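PDB 5ZL2: envelope glycoprotein from Bourbon virus, which probably attaches the virus to host cells and, as a class III fusion glycoprotein, fuses viral and endosomal membranes. Local coordinates for residues W52-Y57 with T66-S71; T36-G41 with H149-L154; V25-I30 with F205-K210. All coordinates share one frame; numbering follows the deposited sequence.

The chain starts the first strand of a mixed sheet at residues 25-30, and interaction 3 closes a long loop when 205-210 returns antiparallel beside it. At the far end of that strand, the loop at 36-41 meets 149-154 in interaction 2, closing a shorter loop that lies wholly within the first. From 36-41 the chain runs out along strand 44-58 and doubles back after a short loop, so interaction 1 is a local hairpin inside both loops; nothing crosses. Centres of interactions 2 and 3 are about 28 Å apart, while those of interactions 1 and 3 are about 70 Å apart, on opposite sides of the chain's centre. Together they mark the mixed sheet, the loop that follows its first strand, and a distal hairpin.

Interaction 1. Residues W52-Y57 with T66-S71; sequences WRSYCY and TGCYNS
Thr-66 enters the contact backbone first, its CA directing a C-H at Tyr-57 O. Gly-67 then pairs with Tyr-57 through two backbone bonds, Gly-67 N to Tyr-57 O at 3.0 Å and Tyr-57 N to Gly-67 O at 2.9 Å; its positive phi of 149° belongs to a residue without a side chain. Cys-68 sits in a non-hydrogen-bonded pair with Cys-56, and the disulfide joins Cys-68 SG to Cys-56 SG at 2.0 Å. The backbones are close here (Cys-56 CA to Cys-68 CA 3.9 Å), which together with SG beside the backbone N in both residues lets the bond span the strands on the face shared with Ser-54 and Asn-70. Tyr-69 returns to backbone pairing, its N 2.8 Å from Tyr-55 O. Asn-70 lays its CB 3.3 Å from CH2 of Trp-52, whose indole reaches across the strands because CG is anti to the backbone N (chi1 165°); Tyr-440 of the second subunit meets this indole edge-to-face. Ser-71 pairs with Arg-53 in both directions, its N 3.0 Å from Arg-53 O, while its OG turns to Asn-73. This is an antiparallel beta hairpin clamped by a cross-strand disulfide, far out on an elongated chain, a location consistent with the membrane-directed beta arm of class III fusion proteins.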
loop_
_atom_site.group_PDB
_atom_site.type_symbol
_atom_site.label_atom_id
_atom_site.label_comp_id
_atom_site.label_asym_id
_atom_site.label_seq_id
_atom_site.Cartn_x
_atom_site.Cartn_y
_atom_site.Cartn_z
ATOM N N TRP A 52 -17.457 28.416 -24.599
ATOM C CA TRP A 52 -16.446 29.356 -25.055
ATOM C C TRP A 52 -17.110 30.408 -25.929
ATOM O O TRP A 52 -17.882 30.073 -26.834
ATOM C CB TRP A 52 -15.362 28.617 -25.834
ATOM C CG TRP A 52 -14.457 29.486 -26.642
ATOM C CD1 TRP A 52 -14.397 29.569 -28.004
ATOM C CD2 TRP A 52 -13.459 30.381 -26.141
ATOM N NE1 TRP A 52 -13.426 30.466 -28.381
ATOM C CE2 TRP A 52 -12.835 30.976 -27.256
ATOM C CE3 TRP A 52 -13.031 30.736 -24.858
ATOM C CZ2 TRP A 52 -11.815 31.905 -27.125
ATOM C CZ3 TRP A 52 -12.020 31.653 -24.732
ATOM C CH2 TRP A 52 -11.419 32.225 -25.856
ATOM N N ARG A 53 -16.830 31.678 -25.651
ATOM C CA ARG A 53 -17.378 32.772 -26.436
ATOM C C ARG A 53 -16.245 33.654 -26.927
ATOM O O ARG A 53 -15.320 33.966 -26.175
ATOM C CB ARG A 53 -18.375 33.605 -25.628
ATOM C CG ARG A 53 -18.794 34.889 -26.316
ATOM C CD ARG A 53 -19.349 35.885 -25.321
ATOM N NE ARG A 53 -20.658 35.473 -24.823
ATOM C CZ ARG A 53 -21.194 35.910 -23.689
ATOM N NH1 ARG A 53 -20.533 36.775 -22.934
ATOM N NH2 ARG A 53 -22.391 35.487 -23.311
ATOM N N SER A 54 -16.321 34.045 -28.200
ATOM C CA SER A 54 -15.327 34.919 -28.824
ATOM C C SER A 54 -16.081 35.938 -29.676
ATOM O O SER A 54 -16.376 35.685 -30.846
ATOM C CB SER A 54 -14.336 34.113 -29.648
ATOM O OG SER A 54 -13.508 34.963 -30.416
ATOM N N TYR A 55 -16.377 37.090 -29.085
ATOM C CA TYR A 55 -17.125 38.155 -29.745
ATOM C C TYR A 55 -16.139 39.221 -30.219
ATOM O O TYR A 55 -15.619 39.999 -29.413
ATOM C CB TYR A 55 -18.168 38.741 -28.796
ATOM C CG TYR A 55 -19.104 39.725 -29.446
ATOM C CD1 TYR A 55 -20.038 39.303 -30.382
ATOM C CD2 TYR A 55 -19.063 41.074 -29.120
ATOM C CE1 TYR A 55 -20.901 40.196 -30.984
ATOM C CE2 TYR A 55 -19.922 41.975 -29.714
ATOM C CZ TYR A 55 -20.840 41.530 -30.646
ATOM O OH TYR A 55 -21.701 42.424 -31.242
ATOM N N CYS A 56 -15.888 39.254 -31.524
ATOM C CA CYS A 56 -14.855 40.096 -32.108
ATOM C C CYS A 56 -15.466 41.173 -32.997
ATOM O O CYS A 56 -16.563 41.006 -33.535
ATOM C CB CYS A 56 -13.870 39.254 -32.931
ATOM S SG CYS A 56 -13.152 37.841 -32.052
ATOM N N TYR A 57 -14.736 42.279 -33.151
ATOM C CA TYR A 57 -15.117 43.346 -34.071
ATOM C C TYR A 57 -13.885 43.830 -34.819
ATOM O O TYR A 57 -12.847 44.099 -34.209
ATOM C CB TYR A 57 -15.780 44.519 -33.341
ATOM C CG TYR A 57 -16.168 45.661 -34.257
ATOM C CD1 TYR A 57 -17.272 45.564 -35.096
ATOM C CD2 TYR A 57 -15.431 46.838 -34.280
ATOM C CE1 TYR A 57 -17.627 46.608 -35.932
ATOM C CE2 TYR A 57 -15.779 47.886 -35.110
ATOM C CZ TYR A 57 -16.875 47.766 -35.932
ATOM O OH TYR A 57 -17.212 48.816 -36.754
ATOM N N THR A 66 -11.598 47.670 -32.014
ATOM C CA THR A 66 -11.127 46.580 -32.859
ATOM C C THR A 66 -10.380 45.554 -32.013
ATOM O O THR A 66 -9.375 45.875 -31.369
ATOM C CB THR A 66 -10.237 47.128 -33.972
ATOM O OG1 THR A 66 -11.050 47.779 -34.956
ATOM C CG2 THR A 66 -9.448 46.011 -34.636
ATOM N N GLY A 67 -10.864 44.324 -32.022
ATOM C CA GLY A 67 -10.316 43.275 -31.191
ATOM C C GLY A 67 -11.412 42.296 -30.818
ATOM O O GLY A 67 -12.544 42.393 -31.288
ATOM N N CYS A 68 -11.051 41.346 -29.959
ATOM C CA CYS A 68 -11.968 40.302 -29.528
ATOM C C CYS A 68 -12.258 40.432 -28.040
ATOM O O CYS A 68 -11.451 40.969 -27.275
ATOM C CB CYS A 68 -11.407 38.904 -29.812
ATOM S SG CYS A 68 -11.291 38.478 -31.554
ATOM N N TYR A 69 -13.430 39.938 -27.647
ATOM C CA TYR A 69 -13.808 39.761 -26.248
ATOM C C TYR A 69 -14.101 38.279 -26.047
ATOM O O TYR A 69 -15.147 37.783 -26.481
ATOM C CB TYR A 69 -15.019 40.620 -25.884
ATOM C CG TYR A 69 -14.687 42.017 -25.399
ATOM C CD1 TYR A 69 -13.404 42.531 -25.517
ATOM C CD2 TYR A 69 -15.662 42.822 -24.821
ATOM C CE1 TYR A 69 -13.099 43.810 -25.074
ATOM C CE2 TYR A 69 -15.366 44.102 -24.374
ATOM C CZ TYR A 69 -14.083 44.587 -24.503
ATOM O OH TYR A 69 -13.782 45.853 -24.061
ATOM N N ASN A 70 -13.179 37.572 -25.402
ATOM C CA ASN A 70 -13.276 36.134 -25.206
ATOM C C ASN A 70 -13.457 35.808 -23.729
ATOM O O ASN A 70 -12.955 36.522 -22.855
ATOM C CB ASN A 70 -12.027 35.428 -25.730
ATOM C CG ASN A 70 -11.699 35.801 -27.161
ATOM O OD1 ASN A 70 -12.564 36.245 -27.915
ATOM N ND2 ASN A 70 -10.438 35.624 -27.541
ATOM N N SER A 71 -14.163 34.713 -23.454
ATOM C CA SER A 71 -14.415 34.315 -22.075
ATOM C C SER A 71 -14.867 32.864 -22.028
ATOM O O SER A 71 -15.735 32.455 -22.808
ATOM C CB SER A 71 -15.474 35.212 -21.432
ATOM O OG SER A 71 -16.761 34.903 -21.932
#

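Interaction 2. Residues T36-G41 with H149-L154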
loop_
_atom_site.group_PDB
_atom_site.type_symbol
_atom_site.label_atom_id
_atom_site.label_comp_id
_atom_site.label_asym_id
_atom_site.label_seq_id
_atom_site.Cartn_x
_atom_site.Cartn_y
_atom_site.Cartn_z
ATOM N N THR A 36 -23.433 3.760 11.043
ATOM C CA THR A 36 -23.148 3.480 9.642
ATOM C C THR A 36 -23.898 4.457 8.745
ATOM O O THR A 36 -24.985 4.932 9.088
ATOM C CB THR A 36 -23.537 2.044 9.256
ATOM O OG1 THR A 36 -24.942 1.854 9.463
ATOM C CG2 THR A 36 -22.768 1.035 10.090
ATOM N N VAL A 37 -23.308 4.743 7.584
ATOM C CA VAL A 37 -23.894 5.650 6.599
ATOM C C VAL A 37 -23.938 4.965 5.239
ATOM O O VAL A 37 -23.874 5.621 4.194
ATOM C CB VAL A 37 -23.109 6.971 6.520
ATOM C CG1 VAL A 37 -23.382 7.824 7.742
ATOM C CG2 VAL A 37 -21.624 6.689 6.392
ATOM N N GLN A 38 -24.064 3.641 5.247
ATOM C CA GLN A 38 -23.921 2.856 4.029
ATOM C C GLN A 38 -25.088 3.073 3.070
ATOM O O GLN A 38 -26.252 2.884 3.436
ATOM C CB GLN A 38 -23.807 1.376 4.380
ATOM C CG GLN A 38 -23.453 0.544 3.182
ATOM C CD GLN A 38 -21.959 0.522 2.962
ATOM O OE1 GLN A 38 -21.207 1.075 3.767
ATOM N NE2 GLN A 38 -21.520 -0.054 1.852
ATOM N N ASP A 39 -24.771 3.449 1.831
ATOM C CA ASP A 39 -25.751 3.559 0.756
ATOM C C ASP A 39 -25.178 2.885 -0.482
ATOM O O ASP A 39 -24.160 3.332 -1.020
ATOM C CB ASP A 39 -26.106 5.022 0.464
ATOM C CG ASP A 39 -27.368 5.167 -0.378
ATOM O OD1 ASP A 39 -28.477 5.092 0.190
ATOM O OD2 ASP A 39 -27.249 5.354 -1.606
ATOM N N ARG A 40 -25.823 1.812 -0.925
ATOM C CA ARG A 40 -25.337 1.007 -2.034
ATOM C C ARG A 40 -26.052 1.377 -3.328
ATOM O O ARG A 40 -27.230 1.745 -3.327
ATOM C CB ARG A 40 -25.526 -0.482 -1.744
ATOM C CG ARG A 40 -24.845 -0.949 -0.468
ATOM C CD ARG A 40 -24.199 -2.313 -0.655
ATOM N NE ARG A 40 -23.554 -2.785 0.567
ATOM C CZ ARG A 40 -22.243 -2.754 0.785
ATOM N NH1 ARG A 40 -21.424 -2.277 -0.141
ATOM N NH2 ARG A 40 -21.749 -3.199 1.934
ATOM N N GLY A 41 -25.324 1.272 -4.435
ATOM C CA GLY A 41 -25.862 1.583 -5.746
ATOM C C GLY A 41 -25.360 2.914 -6.271
ATOM O O GLY A 41 -24.569 3.621 -5.638
ATOM N N HIS A 149 -21.305 5.683 -7.813
ATOM C CA HIS A 149 -21.653 5.337 -6.443
ATOM C C HIS A 149 -20.724 6.108 -5.518
ATOM O O HIS A 149 -19.504 5.909 -5.554
ATOM C CB HIS A 149 -21.525 3.829 -6.215
ATOM C CG HIS A 149 -21.146 3.451 -4.816
ATOM N ND1 HIS A 149 -22.071 3.321 -3.803
ATOM C CD2 HIS A 149 -19.943 3.157 -4.266
ATOM C CE1 HIS A 149 -21.455 2.975 -2.687
ATOM N NE2 HIS A 149 -20.162 2.869 -2.940
ATOM N N LEU A 150 -21.293 6.997 -4.709
ATOM C CA LEU A 150 -20.502 7.806 -3.794
ATOM C C LEU A 150 -20.454 7.139 -2.426
ATOM O O LEU A 150 -21.484 6.697 -1.906
ATOM C CB LEU A 150 -21.077 9.216 -3.675
ATOM C CG LEU A 150 -20.282 10.170 -2.781
ATOM C CD1 LEU A 150 -18.925 10.472 -3.405
ATOM C CD2 LEU A 150 -21.060 11.444 -2.529
ATOM N N GLU A 151 -19.254 7.061 -1.853
ATOM C CA GLU A 151 -19.054 6.539 -0.509
ATOM C C GLU A 151 -18.916 7.714 0.450
ATOM O O GLU A 151 -18.001 8.533 0.309
ATOM C CB GLU A 151 -17.825 5.633 -0.448
ATOM C CG GLU A 151 -17.942 4.459 0.524
ATOM C CD GLU A 151 -18.912 3.384 0.052
ATOM O OE1 GLU A 151 -18.740 2.853 -1.070
ATOM O OE2 GLU A 151 -19.847 3.062 0.815
ATOM N N VAL A 152 -19.831 7.796 1.410
ATOM C CA VAL A 152 -19.889 8.877 2.388
ATOM C C VAL A 152 -19.192 8.422 3.663
ATOM O O VAL A 152 -19.396 7.293 4.127
ATOM C CB VAL A 152 -21.354 9.284 2.651
ATOM C CG1 VAL A 152 -21.452 10.337 3.741
ATOM C CG2 VAL A 152 -21.988 9.801 1.366
ATOM N N ARG A 153 -18.355 9.293 4.223
ATOM C CA ARG A 153 -17.574 8.979 5.408
ATOM C C ARG A 153 -18.195 9.651 6.634
ATOM O O ARG A 153 -19.238 10.303 6.554
ATOM C CB ARG A 153 -16.111 9.396 5.215
ATOM C CG ARG A 153 -15.256 8.398 4.427
ATOM C CD ARG A 153 -15.639 8.375 2.953
ATOM N NE ARG A 153 -14.558 7.926 2.077
ATOM C CZ ARG A 153 -14.405 6.672 1.665
ATOM N NH1 ARG A 153 -15.260 5.735 2.055
ATOM N NH2 ARG A 153 -13.398 6.352 0.862
ATOM N N LEU A 154 -17.546 9.483 7.789
ATOM C CA LEU A 154 -18.063 10.003 9.049
ATOM C C LEU A 154 -16.993 10.804 9.782
ATOM O O LEU A 154 -15.829 10.396 9.846
ATOM C CB LEU A 154 -18.573 8.867 9.947
ATOM C CG LEU A 154 -19.981 8.355 9.629
ATOM C CD1 LEU A 154 -20.247 7.032 10.325
ATOM C CD2 LEU A 154 -21.026 9.383 10.029
#
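Val-37 and Leu-154 supply the apolar part, reaching toward each other tip to tip with Val-37 CG1 3.6 Å from Leu-154 CD2. A chi1 of -73° sets CG1 beside the backbone N, and the other branch, CG2, comes to rest by Val-152 O. Ala-163 of strand 162-166 touches both Val-37 and Val-152. The hydrogen bonding centres on one ring: His-149 ND1 donates to Gly-41 O at 3.1 Å, a bent bond (136° at the hydrogen) whose acceptor is only 8° out of the imidazole plane. Asp-39 O lies at the same ring's edge, 3.2 Å from His-149 CE1. On the far side of the ring NE2 is directed at the Glu-151 carboxylate, though the modelled separation is too short to be taken literally. Among the looser polar neighbours, the amide of Gln-38 passes the Glu-151 carboxylate at a distance too long for a hydrogen bond. Asp-39 turns its own carboxylate elsewhere, to Asn-43 and the backbone N of Lys-195. The His-149 ring is probably held in its rotation by the bond to Gly-41 O, with Glu-151 as a less certain second partner; if that contact is real, a carboxylate beside NE2 could favour the protonated ring.

Interaction 3. Residues V25-I30 with F205-K210; sequences VSRLQI and FIPCFK
Two neighbouring strands of a mixed beta sheet, 26-36 and 200-210, run antiparallel here, and Leu-28 faces Cys-208 midway along the pairing. Leu-28 N and Cys-208 O are 3.0 Å apart, with a near-straight hydrogen bond (169°), and Cys-208 N returns to Leu-28 O. Ile-30 and Ile-206 repeat the reciprocal pair of hydrogen bonds, Ile-30 N to Ile-206 O at 2.9 Å. At Ser-26 and Lys-210 the bonding is looser: Lys-210 N to Ser-26 O is 3.3 Å and the reciprocal bond is weak. Pro-207, which has no N-H to give, occupies a non-hydrogen-bonded position opposite Gln-29, so no bond to this partner strand is lost.

The side chains divide between two faces. On one, Ile-30 brings CD1 to 3.6 Å from Cys-208 SG, although this isoleucine is poorly ordered. On the other, Arg-27 lies alongside Pro-207, both pointing the same way, with Arg-27 NH1 3.2 Å from Pro-207 CB. Nearer the start of the strand, Val-25 CG1 lies obliquely by the Phe-209 ring, 4.0 Å from Phe-209 CD1. Phe-205 presents its ring edge to Gln-29 O, while the Gln-29 side chain, bent at chi2 (-78°), brings OE1 3.3 Å from Phe-205 CB.

Strand 234-238 flanks 200-210 on its other side, bonded through the backbones of Pro-207 and Phe-209 and by the disulfide Cys-208–Cys-236. Over the Arg-27, Pro-207 and Phe-209 face lies helix 284-326 of the third subunit, whose Tyr-296 packs on Pro-207, meets the Phe-209 ring and is weakly hydrogen-bonded to Arg-27, joining this sheet to the long helix of that subunit.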
loop_
_atom_site.group_PDB
_atom_site.type_symbol
_atom_site.label_atom_id
_atom_site.label_comp_id
_atom_site.label_asym_id
_atom_site.label_seq_id
_atom_site.Cartn_x
_atom_site.Cartn_y
_atom_site.Cartn_z
ATOM N N VAL A 25 -2.985 -10.314 28.130
ATOM C CA VAL A 25 -3.884 -10.349 26.983
ATOM C C VAL A 25 -5.062 -11.256 27.303
ATOM O O VAL A 25 -4.889 -12.385 27.779
ATOM C CB VAL A 25 -3.151 -10.816 25.716
ATOM C CG1 VAL A 25 -4.109 -10.864 24.531
ATOM C CG2 VAL A 25 -1.963 -9.906 25.422
ATOM N N SER A 26 -6.267 -10.753 27.059
ATOM C CA SER A 26 -7.491 -11.522 27.169
ATOM C C SER A 26 -8.298 -11.318 25.894
ATOM O O SER A 26 -7.910 -10.556 25.004
ATOM C CB SER A 26 -8.297 -11.105 28.403
ATOM O OG SER A 26 -8.478 -9.701 28.428
ATOM N N ARG A 27 -9.431 -12.001 25.803
ATOM C CA ARG A 27 -10.382 -11.799 24.720
ATOM C C ARG A 27 -11.640 -11.159 25.290
ATOM O O ARG A 27 -12.194 -11.646 26.280
ATOM C CB ARG A 27 -10.718 -13.120 24.021
ATOM C CG ARG A 27 -12.126 -13.174 23.439
ATOM C CD ARG A 27 -12.171 -13.984 22.148
ATOM N NE ARG A 27 -11.810 -13.184 20.979
ATOM C CZ ARG A 27 -12.077 -13.530 19.723
ATOM N NH1 ARG A 27 -11.708 -12.741 18.722
ATOM N NH2 ARG A 27 -12.714 -14.664 19.466
ATOM N N LEU A 28 -12.072 -10.064 24.679
ATOM C CA LEU A 28 -13.249 -9.332 25.117
ATOM C C LEU A 28 -14.269 -9.301 23.989
ATOM O O LEU A 28 -13.909 -9.265 22.810
ATOM C CB LEU A 28 -12.887 -7.897 25.540
ATOM C CG LEU A 28 -12.500 -7.571 26.993
ATOM C CD1 LEU A 28 -13.723 -7.542 27.900
ATOM C CD2 LEU A 28 -11.454 -8.529 27.544
ATOM N N GLN A 29 -15.546 -9.335 24.358
ATOM C CA GLN A 29 -16.651 -9.156 23.417
ATOM C C GLN A 29 -17.328 -7.837 23.778
ATOM O O GLN A 29 -18.328 -7.800 24.497
ATOM C CB GLN A 29 -17.638 -10.334 23.472
ATOM C CG GLN A 29 -17.164 -11.588 22.755
ATOM C CD GLN A 29 -17.326 -11.496 21.251
ATOM O OE1 GLN A 29 -18.004 -10.604 20.744
ATOM N NE2 GLN A 29 -16.700 -12.420 20.529
ATOM N N ILE A 30 -16.779 -6.747 23.249
ATOM C CA ILE A 30 -17.151 -5.407 23.691
ATOM C C ILE A 30 -18.443 -4.985 23.006
ATOM O O ILE A 30 -18.551 -5.021 21.775
ATOM C CB ILE A 30 -16.018 -4.410 23.412
ATOM C CG1 ILE A 30 -14.706 -4.942 24.006
ATOM C CG2 ILE A 30 -16.367 -3.043 23.973
ATOM C CD1 ILE A 30 -13.618 -3.898 24.179
ATOM N N PHE A 205 -21.480 -6.809 19.294
ATOM C CA PHE A 205 -20.285 -7.120 20.066
ATOM C C PHE A 205 -19.113 -7.310 19.112
ATOM O O PHE A 205 -19.135 -8.206 18.262
ATOM C CB PHE A 205 -20.486 -8.379 20.908
ATOM C CG PHE A 205 -21.527 -8.242 21.974
ATOM C CD1 PHE A 205 -22.870 -8.371 21.668
ATOM C CD2 PHE A 205 -21.162 -8.007 23.284
ATOM C CE1 PHE A 205 -23.837 -8.252 22.649
ATOM C CE2 PHE A 205 -22.121 -7.893 24.271
ATOM C CZ PHE A 205 -23.462 -8.013 23.951
ATOM N N ILE A 206 -18.091 -6.477 19.262
ATOM C CA ILE A 206 -16.876 -6.623 18.468
ATOM C C ILE A 206 -15.845 -7.365 19.310
ATOM O O ILE A 206 -15.751 -7.128 20.523
ATOM C CB ILE A 206 -16.348 -5.259 17.996
ATOM C CG1 ILE A 206 -15.994 -4.372 19.193
ATOM C CG2 ILE A 206 -17.379 -4.574 17.124
ATOM C CD1 ILE A 206 -15.054 -3.230 18.858
ATOM N N PRO A 207 -15.081 -8.283 18.730
ATOM C CA PRO A 207 -14.007 -8.930 19.484
ATOM C C PRO A 207 -12.802 -8.014 19.633
ATOM O O PRO A 207 -12.519 -7.172 18.778
ATOM C CB PRO A 207 -13.671 -10.156 18.630
ATOM C CG PRO A 207 -14.051 -9.755 17.248
ATOM C CD PRO A 207 -15.255 -8.873 17.392
ATOM N N CYS A 208 -12.091 -8.185 20.748
ATOM C CA CYS A 208 -10.918 -7.371 21.038
ATOM C C CYS A 208 -9.919 -8.186 21.846
ATOM O O CYS A 208 -10.254 -9.220 22.426
ATOM C CB CYS A 208 -11.285 -6.093 21.806
ATOM S SG CYS A 208 -12.462 -4.997 20.980
ATOM N N PHE A 209 -8.681 -7.697 21.880
ATOM C CA PHE A 209 -7.608 -8.268 22.691
ATOM C C PHE A 209 -7.103 -7.187 23.641
ATOM O O PHE A 209 -6.424 -6.246 23.216
ATOM C CB PHE A 209 -6.472 -8.800 21.820
ATOM C CG PHE A 209 -6.809 -10.065 21.082
ATOM C CD1 PHE A 209 -6.962 -11.260 21.764
ATOM C CD2 PHE A 209 -6.958 -10.065 19.705
ATOM C CE1 PHE A 209 -7.267 -12.426 21.085
ATOM C CE2 PHE A 209 -7.261 -11.229 19.026
ATOM C CZ PHE A 209 -7.417 -12.408 19.718
ATOM N N LYS A 210 -7.424 -7.328 24.923
ATOM C CA LYS A 210 -7.057 -6.337 25.927
ATOM C C LYS A 210 -5.587 -6.500 26.296
ATOM O O LYS A 210 -5.189 -7.542 26.824
ATOM C CB LYS A 210 -7.952 -6.495 27.154
ATOM C CG LYS A 210 -7.705 -5.511 28.282
ATOM C CD LYS A 210 -8.661 -5.796 29.437
ATOM C CE LYS A 210 -8.731 -4.638 30.415
ATOM N NZ LYS A 210 -9.915 -4.757 31.310
#